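Local coordinates for protein fructose-2,6-bisphosphatase TIGAR B (Danio rerio, PDB 3E9D) that probably hydrolyses fructose-2,6-bisphosphate to fructose 6-phosphate and phosphate, lowering its level and so restraining glycolysis, at residues L22-G26 / N58-A62; S156-P161 / R238-V242; M1-A5 / S149-S153; N209-S213 / F243-K247. All coordinates share one frame; numbering follows the deposited sequence.

How the contacts relate
Contacts 1 and 4 are buried, contact 2 is partly buried and contact 3 lies at the surface. Contact 1 belongs to the phosphate pocket and is built on an arginine that bonds a carbonyl and an anion. The other three lie on or beside the mixed sheet. Contacts 2 and 4 share strand 233-246 in consecutive segments, their centres about 17 Å apart: the first covers it with a loop through an arginine and a proline, the second ties its end to helix 208-211 through amide side chains. Contact 3 uses mainly backbone bonds and water at the start of strand 2-10; its centre is about 14 Å from that of contact 2 and about 33 Å from that of contact 1.

Contact 1 (L22-G26 / N58-A62); sequences LQGQG and NLQRA. With PO4 (phosphate ion), chain C.
R61 NH2 is gripped from two directions, by G24 O across the contact and by O1 of a bound phosphate ion, in the catalytic pocket of a histidine phosphatase. The bond from NH2 to G24 O is 2.8 Å long and nearly straight (170° at the hydrogen); the carbonyl oxygen uses a lone pair and lies in the guanidinium plane. R61 NE and NH2 then close like a fork on phosphate O1, each at 2.9 Å. Both acceptors thus sit at the guanidinium edge, which leaves a face for Q23. Its amide stacks there with the two planes 13° apart, Q23 CD 3.6 Å above the guanidinium plane and displaced toward its rim, while Q23 OE1 reaches R61 CD at 3.5 Å. Q23 NE2 bonds to T14 OG1, which helps to hold the amide in this stack.

R61 starts out with CG between its backbone N and carbonyl carbon (chi1 58°) and then runs extended to NE, carrying the guanidinium from the first turn of helix 60-71 to the 22-26 loop. An alanine here is likely to leave G24 O and phosphate O1 each without this donor and the Q23 amide without its stacking partner. The ion, probably from the crystallisation liquor, is also bound by R10, N17, H183 and G184, and the R61 side chain is about 4 Å from that of H11, the residue phosphorylated in catalysis; the ion probably marks where a substrate phosphate binds. L59, at the N-cap of the helix, lays its methyl CD1 3.6 Å from G24 O.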
# COMPACT_ATOMS: atom_id res chain seq x y z
N LEU A 22 14.61 -12.96 -3.71
CA LEU A 22 13.65 -12.60 -2.66
C LEU A 22 14.17 -11.49 -1.77
O LEU A 22 15.27 -11.59 -1.20
CB LEU A 22 13.29 -13.80 -1.80
CG LEU A 22 12.06 -14.61 -2.13
CD1 LEU A 22 11.98 -15.72 -1.12
CD2 LEU A 22 10.77 -13.75 -2.10
N GLN A 23 13.37 -10.44 -1.63
CA GLN A 23 13.77 -9.29 -0.82
C GLN A 23 12.80 -9.03 0.33
O GLN A 23 11.67 -8.60 0.10
CB GLN A 23 13.89 -8.05 -1.72
CG GLN A 23 15.00 -7.09 -1.30
CD GLN A 23 15.14 -5.90 -2.23
OE1 GLN A 23 15.96 -5.05 -2.01
NE2 GLN A 23 14.30 -5.83 -3.24
N GLY A 24 13.22 -9.28 1.56
CA GLY A 24 12.32 -9.18 2.71
C GLY A 24 12.72 -8.08 3.67
O GLY A 24 12.84 -6.93 3.27
N GLN A 25 12.93 -8.43 4.93
CA GLN A 25 13.19 -7.44 5.97
C GLN A 25 14.66 -7.29 6.30
O GLN A 25 15.04 -6.33 6.98
CB GLN A 25 12.45 -7.80 7.27
CG GLN A 25 10.99 -8.11 7.06
CD GLN A 25 10.25 -8.41 8.37
OE1 GLN A 25 10.79 -8.22 9.45
NE2 GLN A 25 9.01 -8.85 8.25
N GLY A 26 15.48 -8.24 5.85
CA GLY A 26 16.87 -8.32 6.28
C GLY A 26 17.91 -7.71 5.36
O GLY A 26 18.93 -7.20 5.81
N ASN A 58 10.17 1.27 7.12
CA ASN A 58 11.52 1.56 7.59
C ASN A 58 12.62 1.16 6.59
O ASN A 58 13.80 1.40 6.86
CB ASN A 58 11.74 0.78 8.91
CG ASN A 58 11.57 -0.72 8.72
OD1 ASN A 58 10.51 -1.18 8.31
ND2 ASN A 58 12.63 -1.50 8.99
N LEU A 59 12.27 0.51 5.47
CA LEU A 59 13.27 -0.05 4.54
C LEU A 59 13.69 0.98 3.48
O LEU A 59 12.86 1.71 2.97
CB LEU A 59 12.75 -1.35 3.89
CG LEU A 59 12.45 -2.48 4.89
CD1 LEU A 59 11.69 -3.65 4.24
CD2 LEU A 59 13.74 -2.95 5.55
N GLN A 60 15.00 1.04 3.20
CA GLN A 60 15.59 2.08 2.36
C GLN A 60 14.89 2.22 1.00
O GLN A 60 14.60 3.34 0.57
CB GLN A 60 17.10 1.84 2.17
CG GLN A 60 17.74 2.83 1.22
CD GLN A 60 19.24 2.66 1.04
OE1 GLN A 60 19.79 1.55 1.17
NE2 GLN A 60 19.92 3.75 0.73
N ARG A 61 14.63 1.09 0.33
CA ARG A 61 14.01 1.13 -1.01
C ARG A 61 12.67 1.88 -1.01
O ARG A 61 12.35 2.57 -1.97
CB ARG A 61 13.87 -0.29 -1.62
CG ARG A 61 13.05 -1.31 -0.80
CD ARG A 61 13.43 -2.73 -1.22
NE ARG A 61 12.63 -3.79 -0.59
CZ ARG A 61 12.97 -4.41 0.55
NH1 ARG A 61 14.08 -4.07 1.18
NH2 ARG A 61 12.20 -5.37 1.04
N ALA A 62 11.92 1.73 0.09
CA ALA A 62 10.62 2.38 0.26
C ALA A 62 10.77 3.86 0.65
O ALA A 62 10.11 4.76 0.08
CB ALA A 62 9.77 1.61 1.32
P PO4 C . 9.62 -6.00 -2.29
O1 PO4 C . 10.27 -5.35 -1.10
O2 PO4 C . 8.37 -5.28 -2.73
O3 PO4 C . 10.56 -6.02 -3.47
O4 PO4 C . 9.29 -7.45 -1.97
O HOH W 1 12.88 -4.54 8.49

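Contact 2 (S156-P161 / R238-V242); sequences SEADQP and RIQGV
P161 and Q240 form the close-packed end of this contact, where a loop covers edge strand 233-246 of the sheet. The two side chains come from opposite directions, and P161 CD meets Q240 CD at 3.5 Å. Q240 is bent at chi2 (80°), which turns its amide along its own strand toward the next residue, where NE2 bonds to G241 O at 3.0 Å. P161 CG also approaches V242 CG2, more loosely, at 4.2 Å.

The other end is exposed on the loop side and polar. R238 NH2 donates to S156 O at 3.0 Å (161° at the hydrogen); the oxygen lies in the guanidinium plane, whereas the donor stands 49° out of the carbonyl plane, away from the lone pairs. One guanidinium face is covered by A158 N, 3.5 Å above it. A158 centres an inverse gamma turn, closed by D159 N to E157 O. A leucine in place of R238 would probably leave S156 O without this donor and A158 without the flat group beneath it.

E157 OE2 is 6.5 Å from R238 NH2 and D159 OD1 6.1 Å from R238 NH1, so the arginine binds this loop through a main-chain carbonyl, the acids probably contributing at most long-range attraction.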
# COMPACT_ATOMS: atom_id res chain seq x y z
N SER A 156 -23.65 9.13 3.06
CA SER A 156 -23.83 9.04 1.61
C SER A 156 -24.32 7.65 1.20
O SER A 156 -24.41 6.74 2.03
CB SER A 156 -22.51 9.32 0.89
OG SER A 156 -21.76 10.32 1.57
N GLU A 157 -24.61 7.50 -0.09
CA GLU A 157 -24.86 6.20 -0.68
C GLU A 157 -23.54 5.61 -1.15
O GLU A 157 -22.63 6.35 -1.56
CB GLU A 157 -25.83 6.31 -1.86
CG GLU A 157 -26.56 5.01 -2.17
CD GLU A 157 -27.90 4.90 -1.45
OE1 GLU A 157 -28.77 5.77 -1.68
OE2 GLU A 157 -28.08 3.93 -0.68
N ALA A 158 -23.43 4.28 -1.09
CA ALA A 158 -22.26 3.55 -1.59
C ALA A 158 -22.33 3.46 -3.12
O ALA A 158 -22.37 2.36 -3.71
CB ALA A 158 -22.17 2.17 -0.95
N ASP A 159 -22.35 4.64 -3.75
CA ASP A 159 -22.33 4.77 -5.20
C ASP A 159 -20.89 4.93 -5.68
O ASP A 159 -19.97 5.13 -4.88
CB ASP A 159 -23.21 5.94 -5.66
CG ASP A 159 -22.94 7.23 -4.89
OD1 ASP A 159 -21.76 7.50 -4.54
OD2 ASP A 159 -23.91 7.99 -4.64
N GLN A 160 -20.69 4.85 -6.98
CA GLN A 160 -19.34 4.75 -7.49
C GLN A 160 -18.61 6.10 -7.59
O GLN A 160 -19.20 7.09 -7.96
CB GLN A 160 -19.35 4.05 -8.84
CG GLN A 160 -17.95 3.62 -9.20
CD GLN A 160 -17.86 3.10 -10.58
OE1 GLN A 160 -18.54 2.14 -10.94
NE2 GLN A 160 -16.99 3.72 -11.38
N PRO A 161 -17.31 6.12 -7.24
CA PRO A 161 -16.50 7.32 -7.48
C PRO A 161 -16.29 7.57 -8.98
O PRO A 161 -16.55 6.69 -9.81
CB PRO A 161 -15.17 6.99 -6.81
CG PRO A 161 -15.11 5.50 -6.81
CD PRO A 161 -16.53 5.09 -6.54
N ARG A 238 -17.30 2.21 5.68
CA ARG A 238 -17.25 2.02 4.23
C ARG A 238 -15.81 2.03 3.75
O ARG A 238 -15.02 2.86 4.18
CB ARG A 238 -18.05 3.11 3.53
CG ARG A 238 -18.09 2.97 2.00
CD ARG A 238 -19.07 3.98 1.42
NE ARG A 238 -20.39 3.81 2.04
CZ ARG A 238 -21.37 4.70 1.99
NH1 ARG A 238 -21.21 5.85 1.34
NH2 ARG A 238 -22.53 4.43 2.59
N ILE A 239 -15.47 1.06 2.90
CA ILE A 239 -14.19 1.02 2.19
C ILE A 239 -14.54 0.91 0.70
O ILE A 239 -15.27 -0.00 0.28
CB ILE A 239 -13.32 -0.17 2.67
CG1 ILE A 239 -13.12 -0.09 4.20
CG2 ILE A 239 -11.99 -0.21 1.91
CD1 ILE A 239 -12.50 -1.32 4.82
N GLN A 240 -14.07 1.87 -0.09
CA GLN A 240 -14.34 1.87 -1.52
C GLN A 240 -13.03 1.69 -2.27
O GLN A 240 -12.13 2.54 -2.18
CB GLN A 240 -15.03 3.18 -1.96
CG GLN A 240 -15.14 3.37 -3.50
CD GLN A 240 -16.29 2.58 -4.14
OE1 GLN A 240 -17.42 2.66 -3.68
NE2 GLN A 240 -15.99 1.82 -5.19
N GLY A 241 -12.91 0.59 -3.01
CA GLY A 241 -11.80 0.43 -3.92
C GLY A 241 -11.96 1.37 -5.11
O GLY A 241 -13.07 1.54 -5.60
N VAL A 242 -10.88 2.00 -5.54
CA VAL A 242 -10.95 2.89 -6.72
C VAL A 242 -10.17 2.28 -7.89
O VAL A 242 -10.72 2.06 -8.96
CB VAL A 242 -10.48 4.33 -6.40
CG1 VAL A 242 -10.63 5.27 -7.60
CG2 VAL A 242 -11.25 4.90 -5.17

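Contact 3 (M1-A5 / S149-S153); sequences MLTFA and SALSS
The flat groups that meet here are backbone peptides: S152 N approaches M1 O in the plane of that carbonyl and bonds to it at 2.7 Å with 166° at the hydrogen. L151 CA adds a CA-H...O contact to the same oxygen at 3.2 Å. In the reverse sense M1 CA points its hydrogen at S152 O, 3.1 Å away and 156° at the hydrogen, so the two chains exchange contacts in both directions. M1 and L2 together face I227 of strand 220-230, a classic beta bulge at the start of strand 2-10.

Side chains pack along one flank. L2 CB packs on L151 CD2 at 3.6 Å, the two leucines crossing at a slant, and L2 CD1 reaches A150 CB at 3.8 Å. With CG anti to the backbone N (chi1 178°), L2 swings its methyl branch toward A150. Helix 125-146 takes part as well: F144 touches both M1 and L151, and M143 touches L2.

Two waters add to the pairing. One bridges the part where the backbones diverge, accepting from T3 N at 2.9 Å and donating to A150 O at 2.8 Å; the other sits beside the direct M1-S152 pairing and links S152 O to M1 N, the latter bond being weak. Farther along the strand A5 bonds directly to the backbone of V176 and A178.

With one direct N-H...O bond, CA-H...O contacts and water bridges, the attachment depends chiefly on main-chain groups; across the two segments, side-chain identity enters mainly through the L2, A150 and L151 cluster.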
# COMPACT_ATOMS: atom_id res chain seq x y z
N MET A 1 -17.84 9.49 10.06
CA MET A 1 -17.57 10.93 10.34
C MET A 1 -16.31 11.51 9.68
O MET A 1 -16.27 12.70 9.41
CB MET A 1 -17.60 11.22 11.84
CG MET A 1 -16.70 10.37 12.69
SD MET A 1 -16.92 10.84 14.44
CE MET A 1 -18.07 9.63 15.00
N LEU A 2 -15.30 10.67 9.43
CA LEU A 2 -14.17 11.10 8.61
C LEU A 2 -14.04 10.26 7.34
O LEU A 2 -14.07 9.03 7.40
CB LEU A 2 -12.84 11.08 9.38
CG LEU A 2 -11.60 11.48 8.56
CD1 LEU A 2 -11.62 12.97 8.18
CD2 LEU A 2 -10.32 11.14 9.32
N THR A 3 -13.93 10.94 6.21
CA THR A 3 -13.66 10.29 4.93
C THR A 3 -12.28 10.70 4.48
O THR A 3 -11.97 11.89 4.47
CB THR A 3 -14.68 10.71 3.86
OG1 THR A 3 -15.96 10.22 4.22
CG2 THR A 3 -14.29 10.13 2.46
N PHE A 4 -11.45 9.72 4.12
CA PHE A 4 -10.11 10.02 3.61
C PHE A 4 -9.69 9.03 2.53
O PHE A 4 -10.16 7.88 2.52
CB PHE A 4 -9.07 10.10 4.75
CG PHE A 4 -8.76 8.77 5.40
CD1 PHE A 4 -7.72 7.98 4.92
CD2 PHE A 4 -9.48 8.34 6.52
CE1 PHE A 4 -7.42 6.74 5.51
CE2 PHE A 4 -9.19 7.10 7.14
CZ PHE A 4 -8.14 6.30 6.62
N ALA A 5 -8.85 9.50 1.61
CA ALA A 5 -8.29 8.67 0.55
C ALA A 5 -6.97 8.08 1.02
O ALA A 5 -6.23 8.72 1.79
CB ALA A 5 -8.06 9.51 -0.71
N SER A 149 -11.12 19.10 11.63
CA SER A 149 -11.68 20.09 10.70
C SER A 149 -12.43 19.48 9.54
O SER A 149 -13.20 20.16 8.88
CB SER A 149 -10.57 20.97 10.13
OG SER A 149 -9.89 21.63 11.18
N ALA A 150 -12.19 18.20 9.27
CA ALA A 150 -12.82 17.50 8.15
C ALA A 150 -14.02 16.62 8.54
O ALA A 150 -14.66 16.05 7.68
CB ALA A 150 -11.78 16.67 7.41
N LEU A 151 -14.30 16.51 9.84
CA LEU A 151 -15.32 15.57 10.30
C LEU A 151 -16.71 16.02 9.85
O LEU A 151 -17.02 17.22 9.89
CB LEU A 151 -15.25 15.34 11.82
CG LEU A 151 -13.87 15.01 12.41
CD1 LEU A 151 -13.89 14.98 13.92
CD2 LEU A 151 -13.33 13.69 11.88
N SER A 152 -17.51 15.06 9.41
CA SER A 152 -18.85 15.34 8.90
C SER A 152 -19.89 14.34 9.38
O SER A 152 -19.62 13.14 9.49
CB SER A 152 -18.86 15.37 7.37
OG SER A 152 -20.17 15.67 6.91
N SER A 153 -21.09 14.86 9.65
CA SER A 153 -22.24 14.06 10.04
C SER A 153 -23.01 13.52 8.85
O SER A 153 -23.87 12.66 9.03
CB SER A 153 -23.19 14.89 10.90
OG SER A 153 -22.69 15.03 12.21
O HOH W 2 -18.72 10.96 7.39
O HOH W 3 -14.78 13.73 6.19

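Contact 4 (N209-S213 / F243-K247); sequences NQVFS and FINRK
Hydrogen bonds from two side-chain amides join the end of helix 208-211 to the corner in strand 233-246. Q210 NE2 donates to I244 O at 2.9 Å (158° at the hydrogen), with the oxygen in the amide plane and the donor tilted 34° from the carbonyl plane. N245 ND2 returns the link to S213, reaching its O at 2.9 Å and its OG at 3.0 Å; the bond to O comes from above the carbonyl plane and is bent. S213 OG in turn donates to Q210 O at 2.7 Å, on a lone pair, and S213 N bonds to the same oxygen. The hydroxyl therefore relays between helix end and strand corner, with its rotation fixed from both sides.

A water also connects Q210 NE2 with N245 O. The apolar part centres on I244, whose CG1 lies 4.4 Å from V211 CG1. Separately, I244 CG2 makes a van der Waals contact with V211 O at 3.4 Å; this methyl is anti to the backbone N, which turns it to the helix end.

N245 and R246 both face I220 of strand 220-230, a G1 beta bulge, while V211 rests on V195 of helix 184-197, a residue that ligates potassium.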
# COMPACT_ATOMS: atom_id res chain seq x y z
N ASN A 209 -9.36 -10.61 -10.92
CA ASN A 209 -8.01 -11.07 -11.20
C ASN A 209 -7.04 -9.90 -11.10
O ASN A 209 -5.93 -10.07 -10.61
CB ASN A 209 -7.89 -11.73 -12.57
CG ASN A 209 -8.46 -13.13 -12.59
OD1 ASN A 209 -8.75 -13.71 -11.53
ND2 ASN A 209 -8.60 -13.71 -13.79
N GLN A 210 -7.48 -8.74 -11.56
CA GLN A 210 -6.70 -7.52 -11.40
C GLN A 210 -6.59 -7.11 -9.93
O GLN A 210 -5.49 -6.82 -9.45
CB GLN A 210 -7.27 -6.37 -12.25
CG GLN A 210 -6.55 -5.02 -12.07
CD GLN A 210 -5.11 -5.06 -12.56
OE1 GLN A 210 -4.74 -5.96 -13.32
NE2 GLN A 210 -4.28 -4.12 -12.10
N VAL A 211 -7.73 -7.08 -9.24
CA VAL A 211 -7.75 -6.71 -7.80
C VAL A 211 -6.70 -7.50 -7.01
O VAL A 211 -6.00 -6.93 -6.18
CB VAL A 211 -9.15 -6.96 -7.17
CG1 VAL A 211 -9.12 -6.67 -5.68
CG2 VAL A 211 -10.19 -6.08 -7.86
N PHE A 212 -6.61 -8.80 -7.27
CA PHE A 212 -5.75 -9.67 -6.49
C PHE A 212 -4.37 -9.95 -7.11
O PHE A 212 -3.63 -10.81 -6.63
CB PHE A 212 -6.49 -10.99 -6.19
CG PHE A 212 -7.74 -10.81 -5.36
CD1 PHE A 212 -7.69 -10.16 -4.12
CD2 PHE A 212 -8.96 -11.30 -5.80
CE1 PHE A 212 -8.85 -9.99 -3.33
CE2 PHE A 212 -10.13 -11.13 -5.03
CZ PHE A 212 -10.07 -10.49 -3.78
N SER A 213 -4.01 -9.22 -8.17
CA SER A 213 -2.73 -9.42 -8.87
C SER A 213 -1.52 -8.91 -8.06
O SER A 213 -1.68 -8.12 -7.12
CB SER A 213 -2.79 -8.76 -10.26
OG SER A 213 -2.91 -7.35 -10.14
N PHE A 243 -8.88 2.00 -7.67
CA PHE A 243 -8.06 1.30 -8.66
C PHE A 243 -6.97 0.51 -7.94
O PHE A 243 -6.63 0.82 -6.79
CB PHE A 243 -7.50 2.25 -9.75
CG PHE A 243 -6.73 3.46 -9.22
CD1 PHE A 243 -5.39 3.34 -8.85
CD2 PHE A 243 -7.34 4.71 -9.12
CE1 PHE A 243 -4.65 4.45 -8.39
CE2 PHE A 243 -6.63 5.85 -8.65
CZ PHE A 243 -5.28 5.72 -8.29
N ILE A 244 -6.47 -0.53 -8.61
CA ILE A 244 -5.50 -1.45 -8.01
C ILE A 244 -4.35 -1.68 -8.98
O ILE A 244 -4.58 -1.97 -10.17
CB ILE A 244 -6.12 -2.84 -7.66
CG1 ILE A 244 -7.38 -2.73 -6.79
CG2 ILE A 244 -5.08 -3.80 -7.00
CD1 ILE A 244 -7.12 -2.33 -5.37
N ASN A 245 -3.13 -1.56 -8.47
CA ASN A 245 -1.89 -1.83 -9.22
C ASN A 245 -1.77 -1.08 -10.55
O ASN A 245 -1.30 -1.63 -11.55
CB ASN A 245 -1.72 -3.33 -9.44
CG ASN A 245 -1.58 -4.10 -8.13
OD1 ASN A 245 -1.33 -3.51 -7.07
ND2 ASN A 245 -1.71 -5.42 -8.20
N ARG A 246 -2.22 0.17 -10.55
CA ARG A 246 -2.16 1.02 -11.73
C ARG A 246 -0.69 1.39 -12.05
O ARG A 246 0.07 1.75 -11.16
CB ARG A 246 -3.01 2.27 -11.53
CG ARG A 246 -2.95 3.25 -12.70
CD ARG A 246 -3.83 4.46 -12.47
NE ARG A 246 -5.26 4.15 -12.52
CZ ARG A 246 -6.22 5.07 -12.42
NH1 ARG A 246 -5.89 6.37 -12.28
NH2 ARG A 246 -7.51 4.71 -12.49
N LYS A 247 -0.32 1.34 -13.32
CA LYS A 247 1.05 1.61 -13.73
C LYS A 247 1.07 2.40 -15.05
O LYS A 247 1.98 2.24 -15.86
CB LYS A 247 1.84 0.30 -13.81
CG LYS A 247 1.18 -0.77 -14.70
CD LYS A 247 2.12 -1.92 -15.06
CE LYS A 247 3.48 -1.42 -15.57
NZ LYS A 247 4.28 -2.48 -16.28
O HOH W 4 -1.18 -3.79 -12.89